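Local coordinates for protein probable acetyltransferases (Chromobacterium violaceum, PDB 3PZJ) that probably transfers an acetyl group from acetyl-CoA to an amino group, perhaps a protein N-terminal serine or alanine, as a member of the GNAT family, at residues 42-46 with 47-51; 76-79 with 80-84; 169-173 with 174-178. One frame throughout, in Å; residues are numbered along the deposited sequence.

Interaction 1 of 3, residues 42-46 with 47-51; sequences QPLDA and PRHGA
The carbonyl of Asp-45, at the N-cap position, faces the first turn of the helix and accepts a nearly straight bond from His-49 N (3.0 Å to Asp-45 O, 171° at the hydrogen). Arg-48 N also points at Asp-45 O, but this bond is weak, and Gly-50 N makes a similarly weak one to Ala-46 O. Pro-47 has no N-H to give, which suits the first turn of a helix.

Among the side chains, the imidazole of His-49 folds back along the incoming chain. Its CG stands beside the backbone N (chi1 -78°), and this sends the CD2 edge to Asp-45 N, 3.1 Å from CD2 and near the ring plane. CD2 also lies 3.8 Å from Leu-44 CA, approached obliquely, while NE2 comes to 3.7 Å from Pro-43 O, at the ring edge. The Asp-45 carboxylate, its CG anti to the backbone N, lies across the start of the helix, OD1 3.4 Å from Pro-47 CD and CG 3.6 Å from Arg-48 CB. The guanidinium of Arg-48 is turned 81° from the carboxylate plane, and NH1 stays 4.2 Å from Asp-45 OD2, beyond a salt bridge.

Leu-44 and His-49 both pack on Val-95 of strand 92-98, and Ala-46 lies against Leu-82 of helix 75-87. Strand 39-43 thus passes into helix 46-58 at Asp-45, the N-cap residue, whose carbonyl takes the first helical bond, with the imidazole wedged against the connecting chain. The negative charge of Asp-45 beside the N-terminal end of the helix would probably interact favourably with its dipole, and more weakly with Arg-48.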
loop_
_atom_site.group_PDB
_atom_site.type_symbol
_atom_site.label_atom_id
_atom_site.label_comp_id
_atom_site.label_asym_id
_atom_site.label_seq_id
_atom_site.Cartn_x
_atom_site.Cartn_y
_atom_site.Cartn_z
ATOM N N GLN A 42 3.000 -13.806 21.461
ATOM C CA GLN A 42 3.401 -12.842 22.430
ATOM C C GLN A 42 3.892 -11.614 21.733
ATOM O O GLN A 42 4.719 -11.719 20.831
ATOM C CB GLN A 42 4.544 -13.386 23.327
ATOM C CG GLN A 42 4.220 -14.668 24.042
ATOM C CD GLN A 42 3.377 -14.508 25.291
ATOM O OE1 GLN A 42 3.316 -13.424 25.890
ATOM N NE2 GLN A 42 2.726 -15.624 25.732
ATOM N N PRO A 43 3.482 -10.449 22.200
ATOM C CA PRO A 43 4.005 -9.231 21.628
ATOM C C PRO A 43 5.492 -9.202 21.614
ATOM O O PRO A 43 6.141 -9.430 22.654
ATOM C CB PRO A 43 3.427 -8.154 22.507
ATOM C CG PRO A 43 2.159 -8.790 23.113
ATOM C CD PRO A 43 2.465 -10.197 23.251
ATOM N N LEU A 44 6.070 -8.851 20.473
ATOM C CA LEU A 44 7.464 -9.055 20.333
ATOM C C LEU A 44 8.139 -7.934 21.122
ATOM O O LEU A 44 7.734 -6.785 21.092
ATOM C CB LEU A 44 7.883 -9.111 18.828
ATOM C CG LEU A 44 9.343 -9.513 18.610
ATOM C CD1 LEU A 44 9.527 -10.398 17.350
ATOM C CD2 LEU A 44 10.041 -8.264 18.496
ATOM N N ASP A 45 9.208 -8.285 21.784
ATOM C CA ASP A 45 9.989 -7.335 22.557
ATOM C C ASP A 45 11.393 -7.377 21.920
ATOM O O ASP A 45 12.162 -8.189 22.237
ATOM C CB ASP A 45 9.938 -7.762 24.014
ATOM C CG ASP A 45 10.695 -6.844 24.933
ATOM O OD1 ASP A 45 11.552 -6.067 24.487
ATOM O OD2 ASP A 45 10.489 -6.980 26.117
ATOM N N ALA A 46 11.617 -6.551 20.916
ATOM C CA ALA A 46 12.749 -6.741 19.955
ATOM C C ALA A 46 14.070 -7.032 20.672
ATOM O O ALA A 46 14.736 -8.043 20.386
ATOM C CB ALA A 46 12.883 -5.513 18.985
ATOM N N PRO A 47 14.415 -6.202 21.645
ATOM C CA PRO A 47 15.667 -6.463 22.368
ATOM C C PRO A 47 15.663 -7.665 23.352
ATOM O O PRO A 47 16.772 -8.139 23.723
ATOM C CB PRO A 47 15.935 -5.141 23.112
ATOM C CG PRO A 47 14.827 -4.213 22.766
ATOM C CD PRO A 47 13.724 -5.000 22.138
ATOM N N ARG A 48 14.490 -8.095 23.826
ATOM C CA ARG A 48 14.445 -9.294 24.728
ATOM C C ARG A 48 14.420 -10.624 23.925
ATOM O O ARG A 48 15.157 -11.557 24.238
ATOM C CB ARG A 48 13.221 -9.307 25.613
ATOM C CG ARG A 48 12.996 -10.731 26.263
ATOM C CD ARG A 48 11.977 -10.724 27.415
ATOM N NE ARG A 48 11.168 -11.963 27.361
ATOM C CZ ARG A 48 9.872 -12.030 27.051
ATOM N NH1 ARG A 48 9.176 -10.917 26.774
ATOM N NH2 ARG A 48 9.260 -13.223 27.017
ATOM N N HIS A 49 13.500 -10.719 22.965
ATOM C CA HIS A 49 13.227 -11.940 22.185
ATOM C C HIS A 49 14.257 -12.110 21.073
ATOM O O HIS A 49 14.422 -13.217 20.517
ATOM C CB HIS A 49 11.875 -11.804 21.457
ATOM C CG HIS A 49 10.676 -12.014 22.321
ATOM N ND1 HIS A 49 10.490 -13.160 23.076
ATOM C CD2 HIS A 49 9.582 -11.247 22.523
ATOM C CE1 HIS A 49 9.336 -13.065 23.723
ATOM N NE2 HIS A 49 8.785 -11.900 23.431
ATOM N N GLY A 50 14.932 -11.013 20.765
ATOM C CA GLY A 50 15.883 -10.875 19.669
ATOM C C GLY A 50 16.926 -11.983 19.505
ATOM O O GLY A 50 17.063 -12.529 18.416
ATOM N N ALA A 51 17.721 -12.268 20.540
ATOM C CA ALA A 51 18.805 -13.286 20.415
ATOM C C ALA A 51 18.261 -14.695 20.163
ATOM O O ALA A 51 18.792 -15.412 19.336
ATOM C CB ALA A 51 19.729 -13.268 21.671
#

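Interaction 2 of 3, residues 76-79 with 80-84; sequences DAFI and TWLAL
Asp-76 O takes two bonds from Thr-80, one from the backbone N and one from the hydroxyl OG1 (2.8 Å to Asp-76 O), which arrive from opposite faces of the carbonyl plane. The hydroxyl can fold back in this way because OG1 sits beside its own backbone N (chi1 -63°). Three more i to i+4 bonds continue the helix, the straightest from Trp-81 N to Ala-77 O, 3.0 Å at 170°.

The apolar contacts centre on Phe-78. Leu-82 CG lies over one face of its ring, 4.3 Å from the centroid, in a CH-pi contact, and the CD1 methyl reaches 3.6 Å from Phe-78 CE2. Trp-81 meets the ring through CE3, 3.8 Å from Phe-78 CE1. The two ring planes are inclined at 29° and strongly displaced, so there is little ring-on-ring stacking, with 5.8 Å between the Phe-78 centroid and that of the six-membered indole ring.

Phe-72 also meets both rings, edge-to-face with Phe-78, and Phe-107 of strand 106-114 touches both. The helix is therefore two-sided: dispersion forces hold its aromatic face against the fold, while the Thr-80 hydroxyl satisfies its hydrogen within the helix itself.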
loop_
_atom_site.group_PDB
_atom_site.type_symbol
_atom_site.label_atom_id
_atom_site.label_comp_id
_atom_site.label_asym_id
_atom_site.label_seq_id
_atom_site.Cartn_x
_atom_site.Cartn_y
_atom_site.Cartn_z
ATOM N N ASP A 76 23.324 -8.359 16.780
ATOM C CA ASP A 76 23.032 -6.937 16.833
ATOM C C ASP A 76 22.356 -6.462 15.564
ATOM O O ASP A 76 21.484 -5.523 15.591
ATOM C CB ASP A 76 24.280 -6.073 17.100
ATOM C CG ASP A 76 24.825 -6.243 18.534
ATOM O OD1 ASP A 76 24.276 -7.070 19.293
ATOM O OD2 ASP A 76 25.795 -5.535 18.886
ATOM N N ALA A 77 22.754 -7.023 14.434
ATOM C CA ALA A 77 22.141 -6.559 13.154
ATOM C C ALA A 77 20.682 -6.938 13.132
ATOM O O ALA A 77 19.811 -6.168 12.673
ATOM C CB ALA A 77 22.860 -7.114 11.945
ATOM N N PHE A 78 20.394 -8.103 13.672
ATOM C CA PHE A 78 19.035 -8.624 13.674
ATOM C C PHE A 78 18.131 -7.891 14.673
ATOM O O PHE A 78 16.994 -7.560 14.371
ATOM C CB PHE A 78 18.995 -10.116 13.868
ATOM C CG PHE A 78 17.637 -10.663 13.942
ATOM C CD1 PHE A 78 16.866 -10.760 12.818
ATOM C CD2 PHE A 78 17.111 -11.086 15.158
ATOM C CE1 PHE A 78 15.559 -11.237 12.884
ATOM C CE2 PHE A 78 15.833 -11.552 15.239
ATOM C CZ PHE A 78 15.057 -11.671 14.044
ATOM N N ILE A 79 18.678 -7.557 15.813
ATOM C CA ILE A 79 17.962 -6.797 16.806
ATOM C C ILE A 79 17.705 -5.408 16.285
ATOM O O ILE A 79 16.610 -4.873 16.437
ATOM C CB ILE A 79 18.733 -6.792 18.099
ATOM C CG1 ILE A 79 18.582 -8.177 18.736
ATOM C CG2 ILE A 79 18.233 -5.726 19.071
ATOM C CD1 ILE A 79 19.337 -8.327 19.932
ATOM N N THR A 80 18.664 -4.857 15.580
ATOM C CA THR A 80 18.509 -3.530 15.001
ATOM C C THR A 80 17.347 -3.517 13.981
ATOM O O THR A 80 16.426 -2.699 14.101
ATOM C CB THR A 80 19.781 -3.009 14.329
ATOM O OG1 THR A 80 20.836 -2.861 15.303
ATOM C CG2 THR A 80 19.524 -1.651 13.695
ATOM N N TRP A 81 17.358 -4.488 13.062
ATOM C CA TRP A 81 16.257 -4.697 12.084
ATOM C C TRP A 81 14.918 -4.847 12.762
ATOM O O TRP A 81 13.920 -4.220 12.362
ATOM C CB TRP A 81 16.559 -5.901 11.133
ATOM C CG TRP A 81 15.452 -6.134 10.232
ATOM C CD1 TRP A 81 15.120 -5.428 9.105
ATOM C CD2 TRP A 81 14.454 -7.089 10.409
ATOM N NE1 TRP A 81 13.976 -5.950 8.551
ATOM C CE2 TRP A 81 13.530 -6.941 9.352
ATOM C CE3 TRP A 81 14.223 -8.060 11.383
ATOM C CZ2 TRP A 81 12.439 -7.767 9.207
ATOM C CZ3 TRP A 81 13.105 -8.865 11.255
ATOM C CH2 TRP A 81 12.227 -8.708 10.160
ATOM N N LEU A 82 14.847 -5.656 13.825
ATOM C CA LEU A 82 13.592 -5.916 14.494
ATOM C C LEU A 82 13.064 -4.694 15.067
ATOM O O LEU A 82 11.896 -4.385 14.864
ATOM C CB LEU A 82 13.698 -6.892 15.715
ATOM C CG LEU A 82 13.492 -8.370 15.503
ATOM C CD1 LEU A 82 13.721 -9.056 16.817
ATOM C CD2 LEU A 82 12.101 -8.779 14.859
ATOM N N ALA A 83 13.923 -3.984 15.809
ATOM C CA ALA A 83 13.560 -2.754 16.476
ATOM C C ALA A 83 13.071 -1.712 15.507
ATOM O O ALA A 83 12.048 -1.151 15.776
ATOM C CB ALA A 83 14.729 -2.210 17.274
ATOM N N LEU A 84 13.780 -1.434 14.410
ATOM C CA LEU A 84 13.312 -0.474 13.398
ATOM C C LEU A 84 12.022 -0.951 12.683
ATOM O O LEU A 84 11.158 -0.126 12.291
ATOM C CB LEU A 84 14.402 -0.203 12.350
ATOM C CG LEU A 84 15.707 0.403 12.850
ATOM C CD1 LEU A 84 16.782 0.526 11.774
ATOM C CD2 LEU A 84 15.399 1.773 13.481
#

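Interaction 3 of 3, residues 169-173 with 174-178; sequences AAARR and FGFQF
Ala-171 O is gripped by two amides beyond the last helical turn, Phe-176 N at 3.1 Å and Gly-175 N in a weak bond. Gly-175 N also bonds to Arg-172 O, 3.1 Å away, approaching from above the carbonyl plane and off its lone pairs. One residue earlier, Phe-174 N closes a regular helical bond on Ala-170 O at 2.9 Å. Gly-175 has a positive phi of 100°, a left-handed backbone conformation readily taken by glycine.

The Phe-174 ring lies back along the helix, since its CG sits beside the backbone N (chi1 -64°). It approaches Ala-170 O obliquely, CD2 being 3.1 Å from that oxygen, and CE2 rests on the Ala-170 CB methyl. Phe-176 takes a similar first torsion but presents its edge, with Ala-171 O in the ring plane, 3.4 Å from CD2; its CB lies against Ala-171 CB. Farther along, the guanidinium of Arg-172 reaches out on an extended chain to the start of strand 177-188. One of its faces is covered by the CB of Phe-178, 3.2 Å from NH2, while the guanidinium and phenyl planes are 36° apart. A water donates to Arg-172 O and also approaches Phe-176 O, the latter contact short enough to be doubtful.

Beyond the turn, Phe-174 packs on Val-141 and Phe-176 on Leu-145 of helix 135-150, while Phe-176 and Phe-178 both meet Phe-198 of strand 191-201. The positive phi and the paired bonds back into the last turn define a Schellman motif. Here it ends helix 165-174 and leads into strand 177-188, part of the C-terminal half of the GNAT fold.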
loop_
_atom_site.group_PDB
_atom_site.type_symbol
_atom_site.label_atom_id
_atom_site.label_comp_id
_atom_site.label_asym_id
_atom_site.label_seq_id
_atom_site.Cartn_x
_atom_site.Cartn_y
_atom_site.Cartn_z
ATOM N N ALA A 169 1.282 -20.851 -1.808
ATOM C CA ALA A 169 0.480 -22.062 -1.614
ATOM C C ALA A 169 -0.066 -22.035 -0.204
ATOM O O ALA A 169 -1.235 -22.409 0.041
ATOM C CB ALA A 169 1.340 -23.336 -1.864
ATOM N N ALA A 170 0.734 -21.504 0.716
ATOM C CA ALA A 170 0.249 -21.260 2.061
ATOM C C ALA A 170 -0.947 -20.310 2.088
ATOM O O ALA A 170 -1.924 -20.568 2.735
ATOM C CB ALA A 170 1.404 -20.686 3.015
ATOM N N ALA A 171 -0.823 -19.175 1.452
ATOM C CA ALA A 171 -1.959 -18.261 1.377
ATOM C C ALA A 171 -3.230 -18.958 0.903
ATOM O O ALA A 171 -4.310 -18.863 1.499
ATOM C CB ALA A 171 -1.611 -17.032 0.472
ATOM N N ARG A 172 -3.115 -19.678 -0.196
ATOM C CA ARG A 172 -4.294 -20.373 -0.729
ATOM C C ARG A 172 -4.814 -21.447 0.233
ATOM O O ARG A 172 -6.022 -21.601 0.383
ATOM C CB ARG A 172 -3.999 -20.933 -2.141
ATOM C CG ARG A 172 -3.961 -19.890 -3.201
ATOM C CD ARG A 172 -3.426 -20.456 -4.529
ATOM N NE ARG A 172 -3.318 -19.560 -5.675
ATOM C CZ ARG A 172 -4.348 -19.060 -6.365
ATOM N NH1 ARG A 172 -5.597 -19.310 -6.035
ATOM N NH2 ARG A 172 -4.121 -18.331 -7.422
ATOM N N ARG A 173 -3.915 -22.110 0.913
ATOM C CA ARG A 173 -4.258 -23.164 1.830
ATOM C C ARG A 173 -5.030 -22.554 2.994
ATOM O O ARG A 173 -5.945 -23.130 3.448
ATOM C CB ARG A 173 -2.983 -23.840 2.284
ATOM C CG ARG A 173 -3.160 -24.997 3.154
ATOM C CD ARG A 173 -1.990 -25.918 3.186
ATOM N NE ARG A 173 -0.740 -25.257 3.433
ATOM C CZ ARG A 173 0.282 -25.253 2.584
ATOM N NH1 ARG A 173 1.386 -24.657 2.917
ATOM N NH2 ARG A 173 0.212 -25.874 1.412
ATOM N N PHE A 174 -4.636 -21.373 3.418
ATOM C CA PHE A 174 -5.312 -20.650 4.518
ATOM C C PHE A 174 -6.639 -20.040 4.126
ATOM O O PHE A 174 -7.417 -19.626 4.965
ATOM C CB PHE A 174 -4.374 -19.595 5.115
ATOM C CG PHE A 174 -3.138 -20.165 5.776
ATOM C CD1 PHE A 174 -3.161 -21.383 6.464
ATOM C CD2 PHE A 174 -1.934 -19.526 5.653
ATOM C CE1 PHE A 174 -1.979 -21.904 7.077
ATOM C CE2 PHE A 174 -0.752 -20.025 6.257
ATOM C CZ PHE A 174 -0.767 -21.219 6.952
ATOM N N GLY A 175 -6.920 -19.979 2.852
ATOM C CA GLY A 175 -8.189 -19.505 2.371
ATOM C C GLY A 175 -8.180 -18.048 1.878
ATOM O O GLY A 175 -9.232 -17.505 1.643
ATOM N N PHE A 176 -7.018 -17.415 1.760
ATOM C CA PHE A 176 -6.906 -16.142 1.054
ATOM C C PHE A 176 -7.200 -16.380 -0.429
ATOM O O PHE A 176 -6.871 -17.469 -0.981
ATOM C CB PHE A 176 -5.487 -15.572 1.181
ATOM C CG PHE A 176 -5.084 -15.195 2.588
ATOM C CD1 PHE A 176 -5.264 -13.915 3.058
ATOM C CD2 PHE A 176 -4.485 -16.144 3.464
ATOM C CE1 PHE A 176 -4.836 -13.542 4.347
ATOM C CE2 PHE A 176 -4.089 -15.767 4.785
ATOM C CZ PHE A 176 -4.270 -14.505 5.183
ATOM N N GLN A 177 -7.787 -15.384 -1.079
ATOM C CA GLN A 177 -8.055 -15.442 -2.492
ATOM C C GLN A 177 -7.004 -14.666 -3.241
ATOM O O GLN A 177 -6.658 -13.536 -2.824
ATOM C CB GLN A 177 -9.400 -14.767 -2.765
ATOM C CG GLN A 177 -10.610 -15.362 -2.048
ATOM C CD GLN A 177 -10.695 -16.867 -2.269
ATOM O OE1 GLN A 177 -10.618 -17.673 -1.313
ATOM N NE2 GLN A 177 -10.793 -17.252 -3.534
ATOM N N PHE A 178 -6.609 -15.175 -4.403
ATOM C CA PHE A 178 -5.635 -14.471 -5.242
ATOM C C PHE A 178 -6.291 -13.329 -5.928
ATOM O O PHE A 178 -7.367 -13.526 -6.530
ATOM C CB PHE A 178 -5.032 -15.437 -6.302
ATOM C CG PHE A 178 -4.075 -14.789 -7.213
ATOM C CD1 PHE A 178 -2.921 -14.235 -6.733
ATOM C CD2 PHE A 178 -4.386 -14.637 -8.555
ATOM C CE1 PHE A 178 -2.012 -13.546 -7.644
ATOM C CE2 PHE A 178 -3.506 -13.966 -9.451
ATOM C CZ PHE A 178 -2.313 -13.440 -8.967
HETATM O O HOH W 1 -7.798 -19.820 -1.067
#

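Interactions 1 and 2 are neighbours, their centres 10 Å apart, and belong to helices 46-58 and 75-87, which follow each other in the chain. They touch directly: Ala-46 CB lies 3.6 Å from Leu-82 CB, and Gly-50 O lies 3.5 Å from Phe-78 CE2. A sodium ion, bound at Val-86, Gln-88 and Thr-91, sits about 9 Å from the side chain of Leu-44 and about 10 Å from that of Ala-83. Interaction 3 stands on the opposite side of the chain's centre, with nearest atoms about 17 Å from interaction 1 and about 18 Å from interaction 2. Strands 39-43 and 177-188 nevertheless connect interactions 1 and 3 through one sheet.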